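Aminoacyltransferase FemA (Staphylococcus aureus, PDB 1LRZ) adds glycines 2 and 3 of the pentaglycine bridge of staphylococcal peptidoglycan, using glycyl-tRNA(Gly) as the donor. Local coordinates at residues 27-30 with 31-34; 87-90 with 91-95; 128-131 with 132-136; 224-227 with 228-232. One frame throughout, in Å; residues are numbered along the deposited sequence.

Contact 1 (27-30 with 31-34)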
loop_
_atom_site.group_PDB
_atom_site.type_symbol
_atom_site.label_atom_id
_atom_site.label_comp_id
_atom_site.label_asym_id
_atom_site.label_seq_id
_atom_site.Cartn_x
_atom_site.Cartn_y
_atom_site.Cartn_z
ATOM N N VAL A 27 13.242 -6.293 10.117
ATOM C CA VAL A 27 13.855 -6.004 11.405
ATOM C C VAL A 27 13.008 -4.974 12.147
ATOM O O VAL A 27 12.812 -5.075 13.366
ATOM C CB VAL A 27 15.283 -5.478 11.205
ATOM C CG1 VAL A 27 15.856 -4.976 12.525
ATOM C CG2 VAL A 27 16.143 -6.589 10.644
ATOM N N GLY A 28 12.487 -3.995 11.409
ATOM C CA GLY A 28 11.650 -2.984 12.029
ATOM C C GLY A 28 10.405 -3.591 12.669
ATOM O O GLY A 28 9.984 -3.165 13.746
ATOM N N HIS A 29 9.803 -4.589 12.023
ATOM C CA HIS A 29 8.607 -5.206 12.601
ATOM C C HIS A 29 9.014 -6.042 13.816
ATOM O O HIS A 29 8.277 -6.109 14.802
ATOM C CB HIS A 29 7.883 -6.082 11.574
ATOM C CG HIS A 29 6.502 -6.479 11.994
ATOM N ND1 HIS A 29 6.164 -7.771 12.338
ATOM C CD2 HIS A 29 5.368 -5.750 12.122
ATOM C CE1 HIS A 29 4.883 -7.821 12.654
ATOM N NE2 HIS A 29 4.378 -6.608 12.532
ATOM N N TYR A 30 10.195 -6.657 13.738
ATOM C CA TYR A 30 10.742 -7.465 14.830
ATOM C C TYR A 30 10.891 -6.593 16.074
ATOM O O TYR A 30 10.469 -6.971 17.173
ATOM C CB TYR A 30 12.119 -8.013 14.441
ATOM C CG TYR A 30 12.891 -8.679 15.568
ATOM C CD1 TYR A 30 12.424 -9.846 16.166
ATOM C CD2 TYR A 30 14.119 -8.166 15.994
ATOM C CE1 TYR A 30 13.156 -10.498 17.162
ATOM C CE2 TYR A 30 14.869 -8.811 16.991
ATOM C CZ TYR A 30 14.379 -9.977 17.568
ATOM O OH TYR A 30 15.112 -10.630 18.538
ATOM N N GLU A 31 11.499 -5.423 15.887
ATOM C CA GLU A 31 11.713 -4.493 16.988
ATOM C C GLU A 31 10.390 -3.942 17.503
ATOM O O GLU A 31 10.229 -3.711 18.703
ATOM C CB GLU A 31 12.646 -3.368 16.543
ATOM C CG GLU A 31 13.981 -3.898 16.060
ATOM C CD GLU A 31 15.021 -2.816 15.880
ATOM O OE1 GLU A 31 14.631 -1.638 15.753
ATOM O OE2 GLU A 31 16.229 -3.141 15.853
ATOM N N LEU A 32 9.437 -3.747 16.597
ATOM C CA LEU A 32 8.122 -3.256 16.979
ATOM C C LEU A 32 7.446 -4.259 17.922
ATOM O O LEU A 32 7.007 -3.901 19.016
ATOM C CB LEU A 32 7.238 -3.063 15.745
ATOM C CG LEU A 32 5.775 -2.740 16.064
ATOM C CD1 LEU A 32 5.702 -1.499 16.932
ATOM C CD2 LEU A 32 5.008 -2.518 14.779
ATOM N N LYS A 33 7.362 -5.514 17.493
ATOM C CA LYS A 33 6.733 -6.546 18.306
ATOM C C LYS A 33 7.425 -6.710 19.660
ATOM O O LYS A 33 6.759 -6.890 20.683
ATOM C CB LYS A 33 6.717 -7.873 17.539
ATOM C CG LYS A 33 5.740 -7.894 16.371
ATOM C CD LYS A 33 4.316 -7.758 16.882
ATOM C CE LYS A 33 3.289 -7.983 15.788
ATOM N NZ LYS A 33 1.902 -7.927 16.345
ATOM N N LEU A 34 8.755 -6.649 19.668
ATOM C CA LEU A 34 9.509 -6.765 20.911
ATOM C C LEU A 34 9.119 -5.603 21.820
ATOM O O LEU A 34 8.869 -5.789 23.008
ATOM C CB LEU A 34 11.019 -6.716 20.648
ATOM C CG LEU A 34 11.675 -7.999 20.127
ATOM C CD1 LEU A 34 13.165 -7.768 19.904
ATOM C CD2 LEU A 34 11.448 -9.133 21.133
#
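Leu-34 lays its CD1 methyl over one face of the Tyr-30 ring, 3.7 Å from the ring centroid to CD1 and 24° off the normal, a CH-pi contact between residues one helical turn apart. The methyl sits off the middle of the ring, nearest to CZ. Tyr-30 CG lies anti to the backbone N (chi1 171°), which swings the ring along the helix beside the next turn, where a branched leucine can cover it. His-29 and Lys-33 repeat the i, i+4 spacing on another side of the helix. Their side chains run side by side: Lys-33 CG rides over a face of the imidazole, 4.2 Å from its centroid, and a bend at chi2 (-64°) brings CE to 3.5 Å from His-29 CE1. A long aliphatic lysine suits this place because its methylenes can cover the ring while the charged end makes a cation-pi contact with Tyr-38. Under both pairs run ordinary helical bonds, such as Lys-33 N to His-29 O at 2.9 Å. Helix 27-35 lies between the sheet and helix 222-232: Tyr-30 and Lys-33 rest on strands 39-46 and 52-63, His-29 reaches Asn-73 on strand 67-78, and Leu-32 turns to helix 222-232.

Contact 2 (87-90 with 91-95)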
loop_
_atom_site.group_PDB
_atom_site.type_symbol
_atom_site.label_atom_id
_atom_site.label_comp_id
_atom_site.label_asym_id
_atom_site.label_seq_id
_atom_site.Cartn_x
_atom_site.Cartn_y
_atom_site.Cartn_z
ATOM N N HIS A 87 9.085 -28.339 2.443
ATOM C CA HIS A 87 8.698 -29.441 3.319
ATOM C C HIS A 87 9.554 -29.440 4.591
ATOM O O HIS A 87 9.033 -29.489 5.708
ATOM C CB HIS A 87 8.877 -30.768 2.587
ATOM C CG HIS A 87 8.408 -31.953 3.366
ATOM N ND1 HIS A 87 7.131 -32.455 3.259
ATOM C CD2 HIS A 87 9.045 -32.727 4.278
ATOM C CE1 HIS A 87 7.000 -33.490 4.068
ATOM N NE2 HIS A 87 8.146 -33.676 4.698
ATOM N N PHE A 88 10.870 -29.384 4.407
ATOM C CA PHE A 88 11.812 -29.362 5.518
ATOM C C PHE A 88 11.516 -28.209 6.471
ATOM O O PHE A 88 11.506 -28.379 7.688
ATOM C CB PHE A 88 13.241 -29.203 4.991
ATOM C CG PHE A 88 14.289 -29.151 6.070
ATOM C CD1 PHE A 88 14.633 -30.296 6.786
ATOM C CD2 PHE A 88 14.928 -27.960 6.374
ATOM C CE1 PHE A 88 15.605 -30.249 7.789
ATOM C CE2 PHE A 88 15.898 -27.906 7.375
ATOM C CZ PHE A 88 16.236 -29.058 8.083
ATOM N N PHE A 89 11.284 -27.026 5.916
ATOM C CA PHE A 89 11.016 -25.868 6.759
ATOM C C PHE A 89 9.778 -26.004 7.635
ATOM O O PHE A 89 9.832 -25.726 8.833
ATOM C CB PHE A 89 10.875 -24.583 5.926
ATOM C CG PHE A 89 10.608 -23.361 6.765
ATOM C CD1 PHE A 89 9.314 -23.025 7.142
ATOM C CD2 PHE A 89 11.662 -22.593 7.245
ATOM C CE1 PHE A 89 9.075 -21.946 7.989
ATOM C CE2 PHE A 89 11.430 -21.515 8.093
ATOM C CZ PHE A 89 10.138 -21.191 8.465
ATOM N N PHE A 90 8.660 -26.411 7.048
ATOM C CA PHE A 90 7.443 -26.518 7.832
ATOM C C PHE A 90 7.453 -27.655 8.846
ATOM O O PHE A 90 6.814 -27.571 9.891
ATOM C CB PHE A 90 6.228 -26.587 6.902
ATOM C CG PHE A 90 5.877 -25.256 6.296
ATOM C CD1 PHE A 90 6.255 -24.938 4.996
ATOM C CD2 PHE A 90 5.229 -24.286 7.061
ATOM C CE1 PHE A 90 5.996 -23.669 4.465
ATOM C CE2 PHE A 90 4.965 -23.018 6.546
ATOM C CZ PHE A 90 5.352 -22.707 5.237
ATOM N N ASN A 91 8.209 -28.703 8.551
ATOM C CA ASN A 91 8.320 -29.831 9.458
ATOM C C ASN A 91 9.191 -29.383 10.638
ATOM O O ASN A 91 8.866 -29.640 11.797
ATOM C CB ASN A 91 8.969 -31.008 8.734
ATOM C CG ASN A 91 8.670 -32.330 9.392
ATOM O OD1 ASN A 91 7.512 -32.670 9.614
ATOM N ND2 ASN A 91 9.712 -33.090 9.703
ATOM N N GLU A 92 10.284 -28.687 10.349
ATOM C CA GLU A 92 11.161 -28.229 11.414
ATOM C C GLU A 92 10.522 -27.109 12.225
ATOM O O GLU A 92 10.822 -26.954 13.410
ATOM C CB GLU A 92 12.500 -27.767 10.839
ATOM C CG GLU A 92 13.323 -28.872 10.177
ATOM C CD GLU A 92 13.895 -29.859 11.178
ATOM O OE1 GLU A 92 14.426 -29.408 12.218
ATOM O OE2 GLU A 92 13.830 -31.082 10.924
ATOM N N LEU A 93 9.642 -26.328 11.602
ATOM C CA LEU A 93 8.979 -25.237 12.316
ATOM C C LEU A 93 8.044 -25.851 13.365
ATOM O O LEU A 93 7.908 -25.332 14.476
ATOM C CB LEU A 93 8.177 -24.363 11.347
ATOM C CG LEU A 93 7.338 -23.242 11.967
ATOM C CD1 LEU A 93 8.221 -22.288 12.777
ATOM C CD2 LEU A 93 6.636 -22.481 10.849
ATOM N N SER A 94 7.410 -26.958 12.994
ATOM C CA SER A 94 6.510 -27.669 13.887
ATOM C C SER A 94 7.303 -28.157 15.100
ATOM O O SER A 94 6.885 -27.957 16.239
ATOM C CB SER A 94 5.880 -28.866 13.170
ATOM O OG SER A 94 5.029 -28.436 12.121
ATOM N N LYS A 95 8.452 -28.788 14.847
ATOM C CA LYS A 95 9.305 -29.293 15.923
ATOM C C LYS A 95 9.767 -28.138 16.799
ATOM O O LYS A 95 9.839 -28.245 18.027
ATOM C CB LYS A 95 10.537 -29.988 15.354
ATOM C CG LYS A 95 10.259 -31.196 14.486
ATOM C CD LYS A 95 11.573 -31.801 13.997
ATOM C CE LYS A 95 11.333 -32.921 12.996
ATOM N NZ LYS A 95 12.621 -33.466 12.473
#
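Phe-88 and Glu-92 stand one turn apart on helix 83-98, the connecting helix of a beta-alpha-beta crossover between strands 67-78 and 102-107. The glutamate chain bends at chi2 (-71°) and passes over the phenyl face, with CG 3.7 Å from the ring centroid and 16° off its normal. Beyond CG the carboxylate stays close to parallel with the ring, the two planes 21° apart. Glutamate fits here because its methylenes cover the aromatic face while its charged end continues to Lys-95, whose NZ makes a salt bridge of 3.1 Å to Glu-92 OE2 from above the carboxylate plane. The helix has a different character on its inner side. The Phe-89 ring crosses Leu-93 at a slant, Phe-89 CE1 to Leu-93 CD2 being 3.8 Å. Both belong to the hydrophobic layer laid on the sheet, Phe-89 against Pro-76 and Ile-78 and Leu-93 against Leu-58. Ser-94, small and able to donate back to its own helix, adds a second bond to the backbone: Phe-90 O accepts both Ser-94 N, from above the carbonyl plane at 3.2 Å, and Ser-94 OG, which lies in that plane at 3.0 Å.

Contact 3 (128-131 with 132-136)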
loop_
_atom_site.group_PDB
_atom_site.type_symbol
_atom_site.label_atom_id
_atom_site.label_comp_id
_atom_site.label_asym_id
_atom_site.label_seq_id
_atom_site.Cartn_x
_atom_site.Cartn_y
_atom_site.Cartn_z
ATOM N N ASN A 128 0.895 -22.816 -7.602
ATOM C CA ASN A 128 1.286 -23.239 -6.255
ATOM C C ASN A 128 0.251 -24.132 -5.581
ATOM O O ASN A 128 0.302 -24.338 -4.365
ATOM C CB ASN A 128 1.549 -21.999 -5.376
ATOM C CG ASN A 128 2.584 -21.062 -5.985
ATOM O OD1 ASN A 128 3.593 -21.514 -6.524
ATOM N ND2 ASN A 128 2.344 -19.751 -5.894
ATOM N N ASP A 129 -0.682 -24.659 -6.365
ATOM C CA ASP A 129 -1.738 -25.536 -5.845
ATOM C C ASP A 129 -1.195 -26.699 -4.997
ATOM O O ASP A 129 -1.844 -27.122 -4.044
ATOM C CB ASP A 129 -2.557 -26.111 -7.006
ATOM C CG ASP A 129 -3.482 -25.085 -7.645
ATOM O OD1 ASP A 129 -3.331 -23.869 -7.383
ATOM O OD2 ASP A 129 -4.365 -25.504 -8.420
ATOM N N TRP A 130 -0.020 -27.220 -5.358
ATOM C CA TRP A 130 0.595 -28.329 -4.623
ATOM C C TRP A 130 0.777 -27.993 -3.141
ATOM O O TRP A 130 0.823 -28.883 -2.281
ATOM C CB TRP A 130 1.966 -28.672 -5.215
ATOM C CG TRP A 130 2.973 -27.575 -5.076
ATOM C CD1 TRP A 130 3.203 -26.558 -5.958
ATOM C CD2 TRP A 130 3.850 -27.348 -3.963
ATOM N NE1 TRP A 130 4.167 -25.710 -5.464
ATOM C CE2 TRP A 130 4.583 -26.173 -4.242
ATOM C CE3 TRP A 130 4.091 -28.027 -2.758
ATOM C CZ2 TRP A 130 5.537 -25.652 -3.349
ATOM C CZ3 TRP A 130 5.044 -27.506 -1.868
ATOM C CH2 TRP A 130 5.753 -26.332 -2.174
ATOM N N PHE A 131 0.885 -26.705 -2.847
ATOM C CA PHE A 131 1.081 -26.264 -1.475
ATOM C C PHE A 131 -0.027 -26.733 -0.535
ATOM O O PHE A 131 0.251 -27.156 0.589
ATOM C CB PHE A 131 1.168 -24.738 -1.415
ATOM C CG PHE A 131 1.603 -24.216 -0.082
ATOM C CD1 PHE A 131 2.912 -24.405 0.358
ATOM C CD2 PHE A 131 0.705 -23.547 0.745
ATOM C CE1 PHE A 131 3.323 -23.932 1.602
ATOM C CE2 PHE A 131 1.105 -23.073 1.983
ATOM C CZ PHE A 131 2.418 -23.265 2.417
ATOM N N PHE A 132 -1.278 -26.656 -0.980
ATOM C CA PHE A 132 -2.390 -27.072 -0.126
ATOM C C PHE A 132 -2.248 -28.523 0.353
ATOM O O PHE A 132 -2.431 -28.813 1.538
ATOM C CB PHE A 132 -3.737 -26.888 -0.844
ATOM C CG PHE A 132 -4.064 -25.442 -1.178
ATOM C CD1 PHE A 132 -3.690 -24.893 -2.405
ATOM C CD2 PHE A 132 -4.724 -24.628 -0.251
ATOM C CE1 PHE A 132 -3.964 -23.557 -2.712
ATOM C CE2 PHE A 132 -5.008 -23.283 -0.545
ATOM C CZ PHE A 132 -4.626 -22.749 -1.777
ATOM N N ASP A 133 -1.919 -29.425 -0.567
ATOM C CA ASP A 133 -1.761 -30.838 -0.235
ATOM C C ASP A 133 -0.590 -31.061 0.709
ATOM O O ASP A 133 -0.694 -31.832 1.668
ATOM C CB ASP A 133 -1.557 -31.668 -1.507
ATOM C CG ASP A 133 -2.873 -32.032 -2.190
ATOM O OD1 ASP A 133 -2.840 -32.512 -3.347
ATOM O OD2 ASP A 133 -3.946 -31.847 -1.571
ATOM N N LYS A 134 0.526 -30.393 0.438
ATOM C CA LYS A 134 1.687 -30.543 1.293
ATOM C C LYS A 134 1.387 -30.069 2.720
ATOM O O LYS A 134 1.750 -30.741 3.685
ATOM C CB LYS A 134 2.881 -29.783 0.718
ATOM C CG LYS A 134 4.093 -29.762 1.644
ATOM C CD LYS A 134 5.380 -29.956 0.878
ATOM C CE LYS A 134 5.444 -31.364 0.294
ATOM N NZ LYS A 134 6.728 -31.626 -0.407
ATOM N N MET A 135 0.718 -28.930 2.869
ATOM C CA MET A 135 0.411 -28.437 4.212
ATOM C C MET A 135 -0.516 -29.438 4.913
ATOM O O MET A 135 -0.327 -29.767 6.086
ATOM C CB MET A 135 -0.238 -27.042 4.150
ATOM C CG MET A 135 0.751 -25.901 3.802
ATOM S SD MET A 135 2.175 -25.784 4.920
ATOM C CE MET A 135 3.375 -26.643 4.046
ATOM N N SER A 136 -1.516 -29.923 4.184
ATOM C CA SER A 136 -2.451 -30.897 4.734
ATOM C C SER A 136 -1.687 -32.135 5.230
ATOM O O SER A 136 -1.907 -32.598 6.349
ATOM C CB SER A 136 -3.464 -31.303 3.662
ATOM O OG SER A 136 -4.492 -32.093 4.218
#
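Phe-131 and Met-135 form a Met-aromatic pair one turn apart in the short helix 130-137, where the backbone passes from a turn into regular helical bonding. Asn-128 O accepts Phe-131 N, and Asp-129 O takes Phe-132 N at 3.2 Å from well above the carbonyl plane, so both early acceptors are used by i, i+3 bonds. The i, i+4 pattern then takes over: Lys-134 N reaches Trp-130 O at 3.1 Å and Met-135 N reaches Phe-131 O at 2.9 Å, both nearly straight. The asparagine amide is satisfied outside the helix, ND2 donating to Pro-112 O, which ties the turn to the start of strand 112-116. Lys-134 has its CD at the edge of the Trp-130 indole, 3.7 Å from CZ3, so the contact there is made by methylene rather than ammonium. Trp-130 and Met-135 also face helix 83-98, touching Val-86 and Phe-90. Methionine suits the buried side because its flexible chain, bent at chi2 and chi3, can follow an aromatic surface: CG lies over the Phe-131 face, 3.6 Å from the centroid, while SD comes in obliquely, 3.6 Å from Phe-131 CZ.

Contact 4 (224-227 with 228-232)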
loop_
_atom_site.group_PDB
_atom_site.type_symbol
_atom_site.label_atom_id
_atom_site.label_comp_id
_atom_site.label_asym_id
_atom_site.label_seq_id
_atom_site.Cartn_x
_atom_site.Cartn_y
_atom_site.Cartn_z
ATOM N N PHE A 224 -1.104 2.372 16.869
ATOM C CA PHE A 224 -0.711 1.502 15.768
ATOM C C PHE A 224 0.193 2.272 14.800
ATOM O O PHE A 224 1.293 1.830 14.465
ATOM C CB PHE A 224 -1.956 1.024 15.016
ATOM C CG PHE A 224 -1.655 0.310 13.724
ATOM C CD1 PHE A 224 -1.520 -1.071 13.689
ATOM C CD2 PHE A 224 -1.496 1.026 12.539
ATOM C CE1 PHE A 224 -1.233 -1.733 12.493
ATOM C CE2 PHE A 224 -1.206 0.374 11.341
ATOM C CZ PHE A 224 -1.075 -1.010 11.319
ATOM N N TYR A 225 -0.284 3.431 14.362
ATOM C CA TYR A 225 0.460 4.250 13.417
ATOM C C TYR A 225 1.712 4.861 14.019
ATOM O O TYR A 225 2.773 4.882 13.387
ATOM C CB TYR A 225 -0.437 5.351 12.850
ATOM C CG TYR A 225 -1.555 4.814 11.994
ATOM C CD1 TYR A 225 -2.874 4.836 12.445
ATOM C CD2 TYR A 225 -1.294 4.254 10.742
ATOM C CE1 TYR A 225 -3.903 4.316 11.677
ATOM C CE2 TYR A 225 -2.317 3.727 9.963
ATOM C CZ TYR A 225 -3.623 3.761 10.437
ATOM O OH TYR A 225 -4.653 3.249 9.673
ATOM N N TYR A 226 1.599 5.355 15.243
ATOM C CA TYR A 226 2.754 5.952 15.885
ATOM C C TYR A 226 3.901 4.938 15.976
ATOM O O TYR A 226 5.050 5.250 15.638
ATOM C CB TYR A 226 2.379 6.453 17.281
ATOM C CG TYR A 226 3.565 6.949 18.077
ATOM C CD1 TYR A 226 4.062 8.237 17.899
ATOM C CD2 TYR A 226 4.207 6.117 18.997
ATOM C CE1 TYR A 226 5.172 8.687 18.621
ATOM C CE2 TYR A 226 5.316 6.556 19.720
ATOM C CZ TYR A 226 5.793 7.842 19.527
ATOM O OH TYR A 226 6.898 8.283 20.226
ATOM N N ASN A 227 3.595 3.719 16.417
ATOM C CA ASN A 227 4.643 2.711 16.556
ATOM C C ASN A 227 5.287 2.323 15.229
ATOM O O ASN A 227 6.483 2.041 15.186
ATOM C CB ASN A 227 4.121 1.458 17.270
ATOM C CG ASN A 227 3.889 1.692 18.761
ATOM O OD1 ASN A 227 4.525 2.560 19.368
ATOM N ND2 ASN A 227 2.991 0.910 19.357
ATOM N N ARG A 228 4.505 2.313 14.153
ATOM C CA ARG A 228 5.045 1.964 12.840
ATOM C C ARG A 228 6.048 3.048 12.432
ATOM O O ARG A 228 7.141 2.752 11.954
ATOM C CB ARG A 228 3.920 1.859 11.803
ATOM C CG ARG A 228 2.844 0.832 12.136
ATOM C CD ARG A 228 3.438 -0.542 12.211
ATOM N NE ARG A 228 2.463 -1.590 12.510
ATOM C CZ ARG A 228 1.809 -1.718 13.661
ATOM N NH1 ARG A 228 1.992 -0.857 14.657
ATOM N NH2 ARG A 228 1.006 -2.754 13.836
ATOM N N LEU A 229 5.675 4.307 12.620
ATOM C CA LEU A 229 6.582 5.402 12.293
ATOM C C LEU A 229 7.886 5.242 13.056
ATOM O O LEU A 229 8.970 5.316 12.482
ATOM C CB LEU A 229 5.970 6.750 12.672
ATOM C CG LEU A 229 4.968 7.389 11.715
ATOM C CD1 LEU A 229 4.618 8.803 12.227
ATOM C CD2 LEU A 229 5.581 7.487 10.323
ATOM N N LYS A 230 7.766 5.012 14.360
ATOM C CA LYS A 230 8.927 4.868 15.229
ATOM C C LYS A 230 9.856 3.695 14.908
ATOM O O LYS A 230 11.069 3.877 14.823
ATOM C CB LYS A 230 8.461 4.761 16.680
ATOM C CG LYS A 230 9.574 4.689 17.700
ATOM C CD LYS A 230 8.989 4.510 19.090
ATOM C CE LYS A 230 10.062 4.512 20.169
ATOM N NZ LYS A 230 9.469 4.186 21.505
ATOM N N TYR A 231 9.300 2.499 14.724
ATOM C CA TYR A 231 10.135 1.331 14.465
ATOM C C TYR A 231 10.455 0.988 13.014
ATOM O O TYR A 231 11.477 0.360 12.747
ATOM C CB TYR A 231 9.554 0.109 15.180
ATOM C CG TYR A 231 9.479 0.299 16.685
ATOM C CD1 TYR A 231 8.311 0.766 17.288
ATOM C CD2 TYR A 231 10.599 0.087 17.496
ATOM C CE1 TYR A 231 8.253 1.026 18.656
ATOM C CE2 TYR A 231 10.556 0.350 18.877
ATOM C CZ TYR A 231 9.376 0.824 19.443
ATOM O OH TYR A 231 9.316 1.136 20.783
ATOM N N TYR A 232 9.605 1.389 12.075
ATOM C CA TYR A 232 9.868 1.098 10.669
ATOM C C TYR A 232 10.829 2.139 10.100
ATOM O O TYR A 232 11.507 1.891 9.109
ATOM C CB TYR A 232 8.564 1.101 9.865
ATOM C CG TYR A 232 7.687 -0.130 10.047
ATOM C CD1 TYR A 232 7.939 -1.067 11.055
ATOM C CD2 TYR A 232 6.586 -0.342 9.214
ATOM C CE1 TYR A 232 7.111 -2.189 11.226
ATOM C CE2 TYR A 232 5.758 -1.449 9.376
ATOM C CZ TYR A 232 6.025 -2.367 10.381
ATOM O OH TYR A 232 5.194 -3.450 10.529
#
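Charge against an aromatic face is the main side-chain interaction here: the guanidinium carbon of Arg-228 stands over one face of the Phe-224 ring in a cation-pi contact, CZ lying 3.6 Å from the ring centroid and 29° off its normal. The overlap is offset toward the rim, and the flat groups are not parallel, their planes standing 41° apart. The NH2 end is modelled too tightly against the ring for its exact spacing to be relied on. A bend at chi2 (-61°) folds the arginine back along the helix. On its other flank, the arginine chain sets CD over a face of the Tyr-232 ring.

Hydrogen bonding follows the helix, with Arg-228 N to Phe-224 O rather long at 3.3 Å and Tyr-231 N to Asn-227 O at 2.9 Å. The same Asn-227 O has the edge of the Tyr-231 ring set at it, CD1 being 3.1 Å away. Among side chains, the fully extended Lys-230 sends NZ to Tyr-231 OH at 3.1 Å, and Asn-227 ND2 donates to Glu-36, just beyond helix 27-35.

In the apolar packing, Leu-229 reaches Leu-201 and strand 236-244. Tyr-225 is buried and offers its flat ring to Phe-204 and Phe-317, meeting both edge-to-face.

Arginine and tyrosine suit this helix because each joins a broad flat surface to a polar end. The phenyl face probably helps to stabilise the positive charge of Arg-228, in a partly buried setting where contact with water is reduced.

In the fold
The four contacts form two touching pairs. Contacts 1 and 4, their centres about 10 Å apart, belong to helices that pack together: Leu-32 fits among Asn-227, Arg-228 and Tyr-231, with its CD1 3.4 Å from Asn-227 CB. Contacts 2 and 3, about 14 Å apart between centres, meet where Met-135 CE lies 3.5 Å from Phe-90 CD1. Contacts 1 and 2, the closest approach between the pairs, have centres about 23 Å apart and nearest atoms about 14 Å apart. Strands 39-46 and 52-63 connect them, since side chains of both rest on these strands. With no substrate or tRNA in the model and no catalytic residue identified among these segments, the contacts are best read as packing within the fold.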